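Local coordinates for hydroxyethylphosphonate dioxygenase (Streptomyces albus, PDB 6B9R), which catalyses the iron- and oxygen-dependent cleavage of the carbon-carbon bond of 2-hydroxyethylphosphonate, yielding hydroxymethylphosphonate, at the interface of chains A and B. Coordinates in Å, arbitrary orientation; residue numbers count along the deposited sequence, not the author numbering. Chains: chain A/B, Hydroxyethylphosphonate dioxygenase.

Contacts 2 and 4 are near neighbours, their C-alpha centres about 12 Å apart, and share A:Ala423; helix 215-223 of chain B also serves both. Contact 1 lies about 22 Å from contact 4 and 26 Å from contact 2. It uses the same elements as contact 2 with the chains exchanged: helix 425-433, including residue 428, and the helix starting at 225. Contact 3 is remote, about 25 Å from contact 4, 34 Å from contact 1 and 36 Å from contact 2, and lies beside the active site. The two-fold interface thus combines a helical core with outlying segments that reach the partner's catalytic pocket.

Contact 1: the interface of chains A and B. Residues chain A 231, 244, 247-248; chain B 360-362, 428.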
ATOM      1  N   LEU A 231      16.465   0.028   0.014  1.00 22.67           N
ATOM      2  CA  LEU A 231      15.312  -0.828  -0.241  1.00 21.64           C
ATOM      3  C   LEU A 231      14.959  -0.938  -1.722  1.00 21.25           C
ATOM      4  O   LEU A 231      14.136  -1.788  -2.080  1.00 24.74           O
ATOM      5  CB  LEU A 231      14.099  -0.315   0.540  1.00 22.00           C
ATOM      6  CG  LEU A 231      14.343  -0.244   2.044  1.00 26.44           C
ATOM      7  CD1 LEU A 231      13.118   0.284   2.769  1.00 36.38           C
ATOM      8  CD2 LEU A 231      14.722  -1.610   2.570  1.00 34.72           C
ATOM      9  N   SER A 244      16.612 -11.005  -1.542  1.00 20.01           N
ATOM     10  CA  SER A 244      15.847 -10.224  -0.575  1.00 21.68           C
ATOM     11  C   SER A 244      14.925 -11.110   0.261  1.00 20.52           C
ATOM     12  O   SER A 244      14.790 -10.903   1.480  1.00 18.39           O
ATOM     13  CB  SER A 244      15.052  -9.136  -1.301  1.00 26.51           C
ATOM     14  OG  SER A 244      14.344  -8.329  -0.375  1.00 30.20           O
ATOM     15  N   ALA A 247      17.067 -13.079   2.726  1.00 17.33           N
ATOM     16  CA  ALA A 247      17.417 -12.249   3.876  1.00 14.96           C
ATOM     17  C   ALA A 247      16.219 -12.050   4.803  1.00 14.71           C
ATOM     18  O   ALA A 247      16.377 -12.007   6.029  1.00 19.07           O
ATOM     19  CB  ALA A 247      17.970 -10.904   3.409  1.00 14.74           C
ATOM     20  N   ALA A 248      15.014 -11.930   4.240  1.00 14.98           N
ATOM     21  CA  ALA A 248      13.829 -11.717   5.073  1.00 15.00           C
ATOM     22  C   ALA A 248      13.518 -12.934   5.934  1.00 19.94           C
ATOM     23  O   ALA A 248      12.973 -12.792   7.029  1.00 17.99           O
ATOM     24  CB  ALA A 248      12.620 -11.378   4.199  1.00 18.61           C
TER
ATOM     25  N   PRO B 360      20.814  -6.662   6.503  1.00 21.23           N
ATOM     26  CA  PRO B 360      19.645  -5.776   6.563  1.00 19.44           C
ATOM     27  C   PRO B 360      18.490  -6.349   5.752  1.00 24.56           C
ATOM     28  O   PRO B 360      18.688  -6.978   4.708  1.00 22.62           O
ATOM     29  CB  PRO B 360      20.153  -4.454   5.978  1.00 22.47           C
ATOM     30  CG  PRO B 360      21.484  -4.760   5.360  1.00 32.06           C
ATOM     31  CD  PRO B 360      22.027  -5.972   6.037  1.00 27.01           C
ATOM     32  N   THR B 361      17.279  -6.148   6.265  1.00 22.65           N
ATOM     33  CA  THR B 361      16.063  -6.589   5.602  1.00 20.34           C
ATOM     34  C   THR B 361      15.158  -5.393   5.340  1.00 21.00           C
ATOM     35  O   THR B 361      15.283  -4.340   5.976  1.00 18.77           O
ATOM     36  CB  THR B 361      15.320  -7.650   6.436  1.00 16.60           C
ATOM     37  OG1 THR B 361      14.090  -7.993   5.783  1.00 19.79           O
ATOM     38  CG2 THR B 361      14.991  -7.131   7.845  1.00 15.40           C
ATOM     39  N   TYR B 362      14.253  -5.555   4.367  1.00 18.03           N
ATOM     40  CA  TYR B 362      13.233  -4.545   4.107  1.00 15.51           C
ATOM     41  C   TYR B 362      12.133  -4.541   5.156  1.00 16.41           C
ATOM     42  O   TYR B 362      11.311  -3.617   5.169  1.00 18.13           O
ATOM     43  CB  TYR B 362      12.608  -4.766   2.725  1.00 18.42           C
ATOM     44  CG  TYR B 362      11.901  -6.098   2.575  1.00 15.41           C
ATOM     45  CD1 TYR B 362      10.546  -6.226   2.869  1.00 18.92           C
ATOM     46  CD2 TYR B 362      12.577  -7.217   2.106  1.00 20.33           C
ATOM     47  CE1 TYR B 362       9.886  -7.442   2.720  1.00 16.63           C
ATOM     48  CE2 TYR B 362      11.924  -8.440   1.951  1.00 18.74           C
ATOM     49  CZ  TYR B 362      10.583  -8.543   2.262  1.00 21.40           C
ATOM     50  OH  TYR B 362       9.930  -9.747   2.109  1.00 20.78           O
ATOM     51  N   ARG B 428       9.164  -0.889  -3.725  1.00 21.42           N
ATOM     52  CA  ARG B 428      10.598  -1.092  -3.906  1.00 21.63           C
ATOM     53  C   ARG B 428      10.969  -1.172  -5.385  1.00 22.30           C
ATOM     54  O   ARG B 428      12.026  -0.674  -5.784  1.00 22.89           O
ATOM     55  CB  ARG B 428      11.035  -2.342  -3.148  1.00 21.52           C
ATOM     56  CG  ARG B 428      10.751  -2.227  -1.636  1.00 21.08           C
ATOM     57  CD  ARG B 428      11.033  -3.550  -0.940  1.00 26.78           C
ATOM     58  NE  ARG B 428      12.454  -3.880  -1.009  1.00 29.58           N
ATOM     59  CZ  ARG B 428      12.952  -5.108  -0.904  1.00 27.95           C
ATOM     60  NH1 ARG B 428      14.264  -5.299  -0.957  1.00 30.12           N
ATOM     61  NH2 ARG B 428      12.142  -6.141  -0.769  1.00 29.61           N
TER
HETATM   62  O   HOH W   1      15.278  -8.743   3.100  1.00 27.15           O
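A:Leu231 closes helix 225-231 with a backbone near helical (phi -81°, psi -10°), and its carbonyl O receives the NE-H of B:Arg428 at 2.9 Å. The donor lies in the carbonyl plane on a lone pair. Bent at chi3 (65°), the arginine chain presents the far end of its guanidinium to A:Ser244. There NH1 and NH2 both donate to the hydroxyl oxygen OG, which sits 3.1 Å from NH1 and from NH2. Arginine suits this place because its fanned N-H groups serve a hydroxyl in the guanidinium plane and a helix-end carbonyl slightly out of it. B:Tyr362 supports the group from one face: its CB stands 3.6 Å above the guanidinium centre, while NH2 lies over the rim of the phenol ring. On the opposite side of that ring from NH2, toward its hydroxyl end, CB of A:Ala248 comes 3.8 Å from CE2 of B:Tyr362, the small alanine letting the helix near. A:Leu231 crosses the tyrosine at about a right angle, with CD2 3.6 Å from CA of B:Tyr362. Water 1 links the backbone O of A:Ser244 to the hydroxyl OG1 of B:Thr361. Helices 225-231 and 238-249 of chain A meet helix 425-433 of chain B and the loop leading into its strand 364-369.

Contact 2: the interface of chains A and B. Residues chain A 423, 427-428, 431-432, 439, 442; chain B 212, 220, 228-229, 232.
A:Tyr442, A:Ile439 and A:Leu431 pack on B:Leu212, B:Leu220 and B:Thr228 in a largely apolar patch, built mainly from helices, that helps hold together the two-fold dimer of this cupin-type iron dioxygenase, probably its working form. Tyrosine joins packing to a polar bond: its phenol OH donates to the backbone O of B:Leu212 at 2.7 Å, in the carbonyl plane and on a lone pair. With CG anti to the backbone N (chi1 168°), the ring turns its edge to chain B, and CE2 of A:Tyr442 meets CD1 of B:Leu220 at 3.8 Å. The forked end of B:Leu220 is held among chain A side chains: CD1 also touches A:Leu431 and A:Val427, while CD2 lies 3.9 Å from CB of A:Ala423. B:Thr228 turns its methyl toward chain A, CG2 being anti to its own backbone N and 3.7 Å from CG2 of A:Ile439; the two side chains run antiparallel, flank to flank. The same methyl touches CD1 of A:Leu431 at 3.8 Å. Small residues allow close backbone approach where CB of B:Ala232 rests 3.8 Å from CA of A:Gly432. Beside this pair, water 2 joins the guanidinium NH2 of A:Arg428 (3.1 Å) to the backbone O of B:Ala232 (2.6 Å).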
ATOM      1  N   ALA A 423      -6.411  -0.017  -2.658  1.00 18.43           N
ATOM      2  CA  ALA A 423      -6.829  -1.417  -2.560  1.00 22.32           C
ATOM      3  C   ALA A 423      -6.072  -2.191  -3.639  1.00 21.45           C
ATOM      4  O   ALA A 423      -6.541  -2.405  -4.762  1.00 20.38           O
ATOM      5  CB  ALA A 423      -8.340  -1.556  -2.694  1.00 24.45           C
ATOM      6  N   VAL A 427      -4.252  -6.242  -0.728  1.00 19.53           N
ATOM      7  CA  VAL A 427      -5.421  -5.859   0.068  1.00 18.27           C
ATOM      8  C   VAL A 427      -6.630  -6.696  -0.334  1.00 18.79           C
ATOM      9  O   VAL A 427      -7.375  -7.199   0.512  1.00 19.18           O
ATOM     10  CB  VAL A 427      -5.714  -4.353  -0.083  1.00 18.61           C
ATOM     11  CG1 VAL A 427      -7.071  -4.010   0.561  1.00 18.31           C
ATOM     12  CG2 VAL A 427      -4.599  -3.500   0.539  1.00 19.57           C
ATOM     13  N   ARG A 428      -6.859  -6.834  -1.637  1.00 18.84           N
ATOM     14  CA  ARG A 428      -8.032  -7.564  -2.102  1.00 19.34           C
ATOM     15  C   ARG A 428      -8.004  -9.017  -1.648  1.00 19.96           C
ATOM     16  O   ARG A 428      -9.051  -9.582  -1.309  1.00 20.24           O
ATOM     17  CB  ARG A 428      -8.138  -7.470  -3.627  1.00 19.28           C
ATOM     18  CG  ARG A 428      -8.386  -6.063  -4.118  1.00 18.99           C
ATOM     19  CD  ARG A 428      -8.369  -6.016  -5.657  1.00 18.94           C
ATOM     20  NE  ARG A 428      -9.557  -6.668  -6.214  1.00 20.07           N
ATOM     21  CZ  ARG A 428      -9.673  -7.087  -7.471  1.00 27.54           C
ATOM     22  NH1 ARG A 428      -8.660  -6.942  -8.322  1.00 22.80           N
ATOM     23  NH2 ARG A 428     -10.804  -7.661  -7.870  1.00 25.59           N
ATOM     24  N   LEU A 431      -8.976  -8.972   1.988  1.00 25.57           N
ATOM     25  CA  LEU A 431     -10.433  -8.877   2.077  1.00 24.39           C
ATOM     26  C   LEU A 431     -11.092 -10.225   1.813  1.00 30.56           C
ATOM     27  O   LEU A 431     -12.073 -10.583   2.474  1.00 24.25           O
ATOM     28  CB  LEU A 431     -10.974  -7.835   1.095  1.00 21.11           C
ATOM     29  CG  LEU A 431     -10.677  -6.352   1.337  1.00 20.03           C
ATOM     30  CD1 LEU A 431     -11.112  -5.542   0.125  1.00 23.28           C
ATOM     31  CD2 LEU A 431     -11.357  -5.848   2.615  1.00 20.23           C
ATOM     32  N   GLY A 432     -10.569 -10.985   0.848  1.00 21.31           N
ATOM     33  CA  GLY A 432     -11.148 -12.280   0.535  1.00 21.89           C
ATOM     34  C   GLY A 432     -10.943 -13.320   1.615  1.00 31.76           C
ATOM     35  O   GLY A 432     -11.709 -14.289   1.681  1.00 27.25           O
ATOM     36  N   ILE A 439     -15.871  -7.555   6.916  1.00 28.99           N
ATOM     37  CA  ILE A 439     -15.590  -6.396   6.074  1.00 29.06           C
ATOM     38  C   ILE A 439     -16.303  -5.164   6.617  1.00 22.32           C
ATOM     39  O   ILE A 439     -15.746  -4.059   6.629  1.00 21.82           O
ATOM     40  CB  ILE A 439     -15.967  -6.701   4.608  1.00 30.91           C
ATOM     41  CG1 ILE A 439     -14.894  -7.589   3.969  1.00 25.79           C
ATOM     42  CG2 ILE A 439     -16.155  -5.421   3.797  1.00 28.94           C
ATOM     43  CD1 ILE A 439     -15.223  -8.042   2.548  1.00 32.41           C
ATOM     44  N   TYR A 442     -14.230  -3.780   9.397  1.00 24.37           N
ATOM     45  CA  TYR A 442     -13.028  -3.181   8.819  1.00 23.76           C
ATOM     46  C   TYR A 442     -13.327  -1.786   8.295  1.00 21.87           C
ATOM     47  O   TYR A 442     -12.557  -0.847   8.529  1.00 23.48           O
ATOM     48  CB  TYR A 442     -12.488  -4.091   7.714  1.00 20.72           C
ATOM     49  CG  TYR A 442     -11.420  -3.472   6.832  1.00 20.08           C
ATOM     50  CD1 TYR A 442     -10.198  -3.082   7.356  1.00 21.13           C
ATOM     51  CD2 TYR A 442     -11.642  -3.289   5.472  1.00 21.04           C
ATOM     52  CE1 TYR A 442      -9.209  -2.526   6.542  1.00 20.16           C
ATOM     53  CE2 TYR A 442     -10.668  -2.739   4.654  1.00 22.27           C
ATOM     54  CZ  TYR A 442      -9.449  -2.359   5.195  1.00 18.99           C
ATOM     55  OH  TYR A 442      -8.480  -1.806   4.369  1.00 21.16           O
TER
ATOM     56  N   LEU B 212      -3.969  -3.901   4.963  1.00 30.87           N
ATOM     57  CA  LEU B 212      -5.312  -3.422   5.281  1.00 31.63           C
ATOM     58  C   LEU B 212      -5.318  -2.068   5.981  1.00 25.36           C
ATOM     59  O   LEU B 212      -6.220  -1.255   5.742  1.00 22.06           O
ATOM     60  CB  LEU B 212      -6.023  -4.443   6.163  1.00 27.65           C
ATOM     61  CG  LEU B 212      -6.426  -5.727   5.460  1.00 25.28           C
ATOM     62  CD1 LEU B 212      -6.854  -6.748   6.509  1.00 25.51           C
ATOM     63  CD2 LEU B 212      -7.554  -5.444   4.463  1.00 20.83           C
ATOM     64  N   LEU B 220     -11.361   2.487   1.037  1.00 17.52           N
ATOM     65  CA  LEU B 220     -12.456   1.525   1.041  1.00 19.72           C
ATOM     66  C   LEU B 220     -13.609   2.006   1.919  1.00 20.59           C
ATOM     67  O   LEU B 220     -14.784   1.793   1.585  1.00 18.03           O
ATOM     68  CB  LEU B 220     -11.938   0.152   1.492  1.00 17.60           C
ATOM     69  CG  LEU B 220     -10.961  -0.482   0.492  1.00 17.26           C
ATOM     70  CD1 LEU B 220     -10.321  -1.757   1.023  1.00 17.67           C
ATOM     71  CD2 LEU B 220     -11.684  -0.768  -0.832  1.00 17.94           C
ATOM     72  N   THR B 228     -16.588  -2.567  -1.367  1.00 18.05           N
ATOM     73  CA  THR B 228     -15.425  -3.220  -0.773  1.00 16.76           C
ATOM     74  C   THR B 228     -15.540  -4.736  -0.883  1.00 16.47           C
ATOM     75  O   THR B 228     -14.586  -5.412  -1.293  1.00 17.39           O
ATOM     76  CB  THR B 228     -15.257  -2.780   0.688  1.00 19.78           C
ATOM     77  OG1 THR B 228     -14.972  -1.373   0.734  1.00 19.84           O
ATOM     78  CG2 THR B 228     -14.103  -3.521   1.329  1.00 15.56           C
ATOM     79  N   SER B 229     -16.715  -5.288  -0.555  1.00 17.29           N
ATOM     80  CA  SER B 229     -16.915  -6.733  -0.680  1.00 19.30           C
ATOM     81  C   SER B 229     -16.758  -7.186  -2.121  1.00 26.92           C
ATOM     82  O   SER B 229     -16.258  -8.288  -2.387  1.00 20.01           O
ATOM     83  CB  SER B 229     -18.296  -7.134  -0.160  1.00 18.56           C
ATOM     84  OG  SER B 229     -18.429  -6.835   1.225  1.00 28.08           O
ATOM     85  N   ALA B 232     -13.096  -8.075  -3.128  1.00 23.22           N
ATOM     86  CA  ALA B 232     -12.376  -9.157  -2.475  1.00 26.43           C
ATOM     87  C   ALA B 232     -11.975 -10.219  -3.492  1.00 24.71           C
ATOM     88  O   ALA B 232     -12.699 -10.487  -4.455  1.00 20.11           O
ATOM     89  CB  ALA B 232     -13.232  -9.782  -1.377  1.00 19.56           C
TER
HETATM   90  O   HOH W   2     -13.169  -9.105  -6.588  1.00 26.97           O

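Contact 3: the interface of chains A and B. Residues chain A 103, 111, 146, 148-149; chain B 29, 449.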
ATOM      1  N   ARG A 103       7.264  31.216 -18.858  1.00 30.90           N
ATOM      2  CA  ARG A 103       8.605  30.671 -18.744  1.00 33.50           C
ATOM      3  C   ARG A 103       9.455  31.286 -19.836  1.00 34.05           C
ATOM      4  O   ARG A 103       9.015  31.400 -20.985  1.00 33.13           O
ATOM      5  CB  ARG A 103       8.630  29.144 -18.885  1.00 29.53           C
ATOM      6  CG  ARG A 103       7.904  28.366 -17.802  1.00 28.52           C
ATOM      7  CD  ARG A 103       8.080  26.881 -18.055  1.00 24.22           C
ATOM      8  NE  ARG A 103       7.304  26.039 -17.146  1.00 26.96           N
ATOM      9  CZ  ARG A 103       7.322  24.712 -17.184  1.00 32.02           C
ATOM     10  NH1 ARG A 103       8.076  24.093 -18.090  1.00 29.11           N
ATOM     11  NH2 ARG A 103       6.593  24.005 -16.323  1.00 27.20           N
ATOM     12  N   TYR A 111      -2.950  26.032 -17.855  1.00 21.01           N
ATOM     13  CA  TYR A 111      -3.424  24.855 -17.137  1.00 21.10           C
ATOM     14  C   TYR A 111      -4.903  24.990 -16.798  1.00 23.34           C
ATOM     15  O   TYR A 111      -5.370  26.074 -16.434  1.00 22.58           O
ATOM     16  CB  TYR A 111      -2.674  24.649 -15.819  1.00 20.07           C
ATOM     17  CG  TYR A 111      -1.180  24.462 -15.876  1.00 20.11           C
ATOM     18  CD1 TYR A 111      -0.326  25.558 -15.882  1.00 27.07           C
ATOM     19  CD2 TYR A 111      -0.618  23.190 -15.859  1.00 19.53           C
ATOM     20  CE1 TYR A 111       1.045  25.396 -15.897  1.00 26.68           C
ATOM     21  CE2 TYR A 111       0.758  23.015 -15.878  1.00 19.62           C
ATOM     22  CZ  TYR A 111       1.583  24.125 -15.896  1.00 24.29           C
ATOM     23  OH  TYR A 111       2.947  23.964 -15.902  1.00 23.51           O
ATOM     24  N   ASN A 146      10.811  21.565 -17.157  1.00 24.77           N
ATOM     25  CA  ASN A 146      10.527  21.488 -15.734  1.00 24.10           C
ATOM     26  C   ASN A 146      11.649  20.711 -15.048  1.00 29.99           C
ATOM     27  O   ASN A 146      12.616  20.274 -15.677  1.00 25.12           O
ATOM     28  CB  ASN A 146       9.136  20.892 -15.471  1.00 23.08           C
ATOM     29  CG  ASN A 146       9.025  19.402 -15.817  1.00 19.82           C
ATOM     30  OD1 ASN A 146      10.011  18.665 -15.847  1.00 24.02           O
ATOM     31  ND2 ASN A 146       7.797  18.954 -16.063  1.00 19.98           N
ATOM     32  N   GLY A 148      11.077  17.917 -13.344  1.00 22.11           N
ATOM     33  CA  GLY A 148      10.533  16.618 -13.024  1.00 24.95           C
ATOM     34  C   GLY A 148       9.710  16.703 -11.753  1.00 30.54           C
ATOM     35  O   GLY A 148       9.927  17.587 -10.919  1.00 27.42           O
ATOM     36  N   HIS A 149       8.755  15.796 -11.597  1.00 27.17           N
ATOM     37  CA  HIS A 149       7.856  15.822 -10.457  1.00 25.98           C
ATOM     38  C   HIS A 149       7.574  14.391 -10.017  1.00 27.23           C
ATOM     39  O   HIS A 149       7.719  13.438 -10.795  1.00 24.30           O
ATOM     40  CB  HIS A 149       6.559  16.575 -10.792  1.00 25.63           C
ATOM     41  CG  HIS A 149       5.917  16.142 -12.076  1.00 28.14           C
ATOM     42  ND1 HIS A 149       5.439  14.865 -12.275  1.00 24.24           N
ATOM     43  CD2 HIS A 149       5.670  16.821 -13.222  1.00 23.93           C
ATOM     44  CE1 HIS A 149       4.932  14.774 -13.493  1.00 23.93           C
ATOM     45  NE2 HIS A 149       5.051  15.949 -14.083  1.00 22.53           N
TER
ATOM     46  N   LYS B  29      -0.251  21.859  -9.738  1.00 17.74           N
ATOM     47  CA  LYS B  29       0.203  22.937 -10.623  1.00 20.41           C
ATOM     48  C   LYS B  29      -0.215  24.313 -10.097  1.00 23.55           C
ATOM     49  O   LYS B  29      -0.654  25.181 -10.855  1.00 19.48           O
ATOM     50  CB  LYS B  29      -0.300  22.731 -12.052  1.00 22.47           C
ATOM     51  CG  LYS B  29      -0.042  21.332 -12.596  1.00 19.37           C
ATOM     52  CD  LYS B  29       1.452  21.064 -12.755  1.00 27.89           C
ATOM     53  CE  LYS B  29       1.712  19.663 -13.278  1.00 34.97           C
ATOM     54  NZ  LYS B  29       3.173  19.447 -13.512  1.00 38.65           N
ATOM     55  N   TRP B 449       8.074  22.982  -9.084  1.00 26.50           N
ATOM     56  CA  TRP B 449       8.203  21.943 -10.108  1.00 27.84           C
ATOM     57  C   TRP B 449       8.824  22.457 -11.402  1.00 32.37           C
ATOM     58  O   TRP B 449       9.207  21.641 -12.244  1.00 27.36           O
ATOM     59  CB  TRP B 449       6.843  21.277 -10.394  1.00 27.27           C
ATOM     60  CG  TRP B 449       5.914  22.001 -11.335  1.00 25.50           C
ATOM     61  CD1 TRP B 449       5.769  21.781 -12.679  1.00 26.70           C
ATOM     62  CD2 TRP B 449       4.967  23.031 -10.997  1.00 26.13           C
ATOM     63  NE1 TRP B 449       4.812  22.628 -13.201  1.00 26.04           N
ATOM     64  CE2 TRP B 449       4.305  23.403 -12.188  1.00 25.51           C
ATOM     65  CE3 TRP B 449       4.625  23.684  -9.803  1.00 25.56           C
ATOM     66  CZ2 TRP B 449       3.319  24.390 -12.218  1.00 27.75           C
ATOM     67  CZ3 TRP B 449       3.654  24.675  -9.840  1.00 24.48           C
ATOM     68  CH2 TRP B 449       3.013  25.016 -11.036  1.00 24.82           C
TER
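B:Lys29 reaches across A:Tyr111 toward A:His149, its long chain suited to passing an aromatic ring before presenting an amine. CB lies 3.8 Å above the plane of the phenol ring of A:Tyr111, toward its rim, near CD2. CG passes outside the CD2-CE2 edge, still on the same side of the ring plane, 3.8 Å from CE2 of A:Tyr111. The bend at chi2 (-66°) turns CD along the ring edge toward A:His149, 3.7 Å from CE2 of A:Tyr111 and over the rim of the indole of B:Trp449. Beyond CE, the amine NZ stops 3.6 Å from CD2 of the imidazole of A:His149, an iron ligand; the approach is a contact, without a hydrogen bond. B:Trp449 lines the lysine and turns its own edge to chain A, with the hydroxyl OH of A:Tyr111 in the indole plane, 3.5 Å from NE1. Its NE1 also faces the guanidinium edge of A:Arg103. The carbonyl O of B:Trp449 lies against CB of A:Asn146, whose amide OD1 takes the backbone N-H of A:Gly148 from above the carbonyl plane. A:Arg103, A:Tyr111, A:Asn146 and A:His149 belong to the substrate pocket, so the penultimate residue and an N-terminal loop of chain B probably help close the mouth of the cupin barrel of chain A.

Contact 4: the interface of chains A and B. Residues chain A 73, 213-215, 421-423; chain B 214-216, 219.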
ATOM      1  N   ARG A  73      -2.204  11.171  11.685  1.00 24.38           N
ATOM      2  CA  ARG A  73      -2.679  10.579  10.438  1.00 26.25           C
ATOM      3  C   ARG A  73      -3.519   9.328  10.676  1.00 28.80           C
ATOM      4  O   ARG A  73      -4.427   9.031   9.890  1.00 24.03           O
ATOM      5  CB  ARG A  73      -1.480  10.224   9.548  1.00 28.24           C
ATOM      6  CG  ARG A  73      -1.447  10.871   8.212  1.00 31.17           C
ATOM      7  CD  ARG A  73      -0.217  10.420   7.395  1.00 25.18           C
ATOM      8  NE  ARG A  73      -0.537  10.309   5.967  1.00 26.20           N
ATOM      9  CZ  ARG A  73      -0.618   9.155   5.311  1.00 28.62           C
ATOM     10  NH1 ARG A  73      -0.913   9.137   4.021  1.00 35.41           N
ATOM     11  NH2 ARG A  73      -0.407   8.018   5.953  1.00 36.24           N
ATOM     12  N   THR A 213       3.135   7.200  -3.236  1.00 18.46           N
ATOM     13  CA  THR A 213       2.603   8.296  -2.439  1.00 24.74           C
ATOM     14  C   THR A 213       1.759   7.749  -1.283  1.00 23.31           C
ATOM     15  O   THR A 213       1.390   6.577  -1.245  1.00 25.70           O
ATOM     16  CB  THR A 213       1.783   9.239  -3.322  1.00 36.93           C
ATOM     17  OG1 THR A 213       0.818   8.482  -4.065  1.00 43.62           O
ATOM     18  CG2 THR A 213       2.701   9.962  -4.304  1.00 36.50           C
ATOM     19  N   GLY A 214       1.457   8.608  -0.324  1.00 35.82           N
ATOM     20  CA  GLY A 214       0.734   8.113   0.829  1.00 30.39           C
ATOM     21  C   GLY A 214       1.628   7.405   1.830  1.00 21.14           C
ATOM     22  O   GLY A 214       2.750   7.863   2.073  1.00 21.37           O
ATOM     23  N   ASP A 215       1.145   6.292   2.409  1.00 15.86           N
ATOM     24  CA  ASP A 215       1.789   5.708   3.585  1.00 20.58           C
ATOM     25  C   ASP A 215       3.264   5.415   3.337  1.00 22.27           C
ATOM     26  O   ASP A 215       4.103   5.611   4.227  1.00 18.46           O
ATOM     27  CB  ASP A 215       1.082   4.413   4.003  1.00 18.30           C
ATOM     28  CG  ASP A 215      -0.325   4.642   4.557  1.00 21.27           C
ATOM     29  OD1 ASP A 215      -0.664   5.766   4.982  1.00 22.78           O
ATOM     30  OD2 ASP A 215      -1.105   3.673   4.555  1.00 20.89           O
ATOM     31  N   GLY A 421      -5.923   1.876  -7.027  1.00 16.93           N
ATOM     32  CA  GLY A 421      -5.997   2.647  -5.814  1.00 22.04           C
ATOM     33  C   GLY A 421      -5.190   2.000  -4.713  1.00 23.89           C
ATOM     34  O   GLY A 421      -4.362   1.110  -4.946  1.00 22.35           O
ATOM     35  N   SER A 422      -5.457   2.435  -3.485  1.00 16.67           N
ATOM     36  CA  SER A 422      -4.811   1.830  -2.330  1.00 17.53           C
ATOM     37  C   SER A 422      -5.286   0.404  -2.074  1.00 23.57           C
ATOM     38  O   SER A 422      -4.622  -0.325  -1.333  1.00 23.38           O
ATOM     39  CB  SER A 422      -5.045   2.700  -1.099  1.00 18.83           C
ATOM     40  OG  SER A 422      -4.524   4.000  -1.323  1.00 25.44           O
ATOM     41  N   ALA A 423      -6.411  -0.017  -2.658  1.00 18.43           N
ATOM     42  CA  ALA A 423      -6.829  -1.417  -2.560  1.00 22.32           C
ATOM     43  C   ALA A 423      -6.072  -2.191  -3.639  1.00 21.45           C
ATOM     44  O   ALA A 423      -6.541  -2.405  -4.762  1.00 20.38           O
ATOM     45  CB  ALA A 423      -8.340  -1.556  -2.694  1.00 24.45           C
TER
ATOM     46  N   GLY B 214      -4.386   1.759   7.165  1.00 29.43           N
ATOM     47  CA  GLY B 214      -3.888   2.985   6.566  1.00 22.46           C
ATOM     48  C   GLY B 214      -4.658   3.351   5.298  1.00 23.16           C
ATOM     49  O   GLY B 214      -5.890   3.324   5.282  1.00 21.74           O
ATOM     50  N   ASP B 215      -3.921   3.717   4.246  1.00 17.37           N
ATOM     51  CA  ASP B 215      -4.536   4.237   3.022  1.00 16.97           C
ATOM     52  C   ASP B 215      -5.686   3.362   2.532  1.00 16.65           C
ATOM     53  O   ASP B 215      -6.746   3.870   2.152  1.00 19.10           O
ATOM     54  CB  ASP B 215      -3.487   4.369   1.908  1.00 17.30           C
ATOM     55  CG  ASP B 215      -2.502   5.502   2.156  1.00 25.62           C
ATOM     56  OD1 ASP B 215      -2.884   6.493   2.813  1.00 29.08           O
ATOM     57  OD2 ASP B 215      -1.342   5.404   1.695  1.00 21.56           O
ATOM     58  N   ALA B 216      -5.473   2.045   2.463  1.00 16.50           N
ATOM     59  CA  ALA B 216      -6.496   1.192   1.865  1.00 16.61           C
ATOM     60  C   ALA B 216      -7.790   1.259   2.668  1.00 20.07           C
ATOM     61  O   ALA B 216      -8.878   1.390   2.094  1.00 16.78           O
ATOM     62  CB  ALA B 216      -5.981  -0.249   1.747  1.00 16.46           C
ATOM     63  N   GLU B 219      -9.632   4.616   1.867  1.00 17.34           N
ATOM     64  CA  GLU B 219     -10.348   4.655   0.593  1.00 17.80           C
ATOM     65  C   GLU B 219     -11.558   3.742   0.619  1.00 17.84           C
ATOM     66  O   GLU B 219     -12.657   4.147   0.235  1.00 18.20           O
ATOM     67  CB  GLU B 219      -9.438   4.239  -0.573  1.00 18.67           C
ATOM     68  CG  GLU B 219      -8.605   5.331  -1.174  1.00 24.04           C
ATOM     69  CD  GLU B 219      -7.770   4.820  -2.348  1.00 32.10           C
ATOM     70  OE1 GLU B 219      -8.242   3.905  -3.072  1.00 25.78           O
ATOM     71  OE2 GLU B 219      -6.647   5.331  -2.533  1.00 35.03           O
TER
HETATM   72  O   HOH W   3      -8.775   1.395  -3.974  1.00 23.23           O
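A:Asp215 and B:Asp215 adopt matching first torsions (chi1 -69° and -71°), each with CG beside its own backbone N, so that the carboxylates meet tip to tip about the two-fold axis. Each residue starts helix 215-223, and the pair forms a reciprocal helix cap in this cupin-family dioxygenase. OD2 of B:Asp215 accepts the backbone N-H of A:Asp215 at 2.7 Å, and OD2 of A:Asp215 accepts that of B:Asp215 at 2.8 Å, both on the syn side. The short aspartate suits a helix start, where the helix dipole may ease its negative charge. The carboxylates stack with planes 12° apart, bringing their OD1 atoms to 3.2 Å, a meeting of two acceptors that would be repulsive if both are charged. A:Arg73 probably offsets this: its NH2 makes a salt bridge to OD1 of A:Asp215 at 2.5 Å, and NH1 a longer one to OD1 of B:Asp215 at 3.5 Å. Nearby, the hydroxyl OG of A:Ser422 donates to the carboxylate OE2 of B:Glu219 at 2.8 Å, from above the carboxylate plane. The serine CB packs 3.6 Å from CA of B:Ala216, where little bulk intervenes. Water 3 joins OE1 of B:Glu219 (2.7 Å) to the backbone N of A:Ala423.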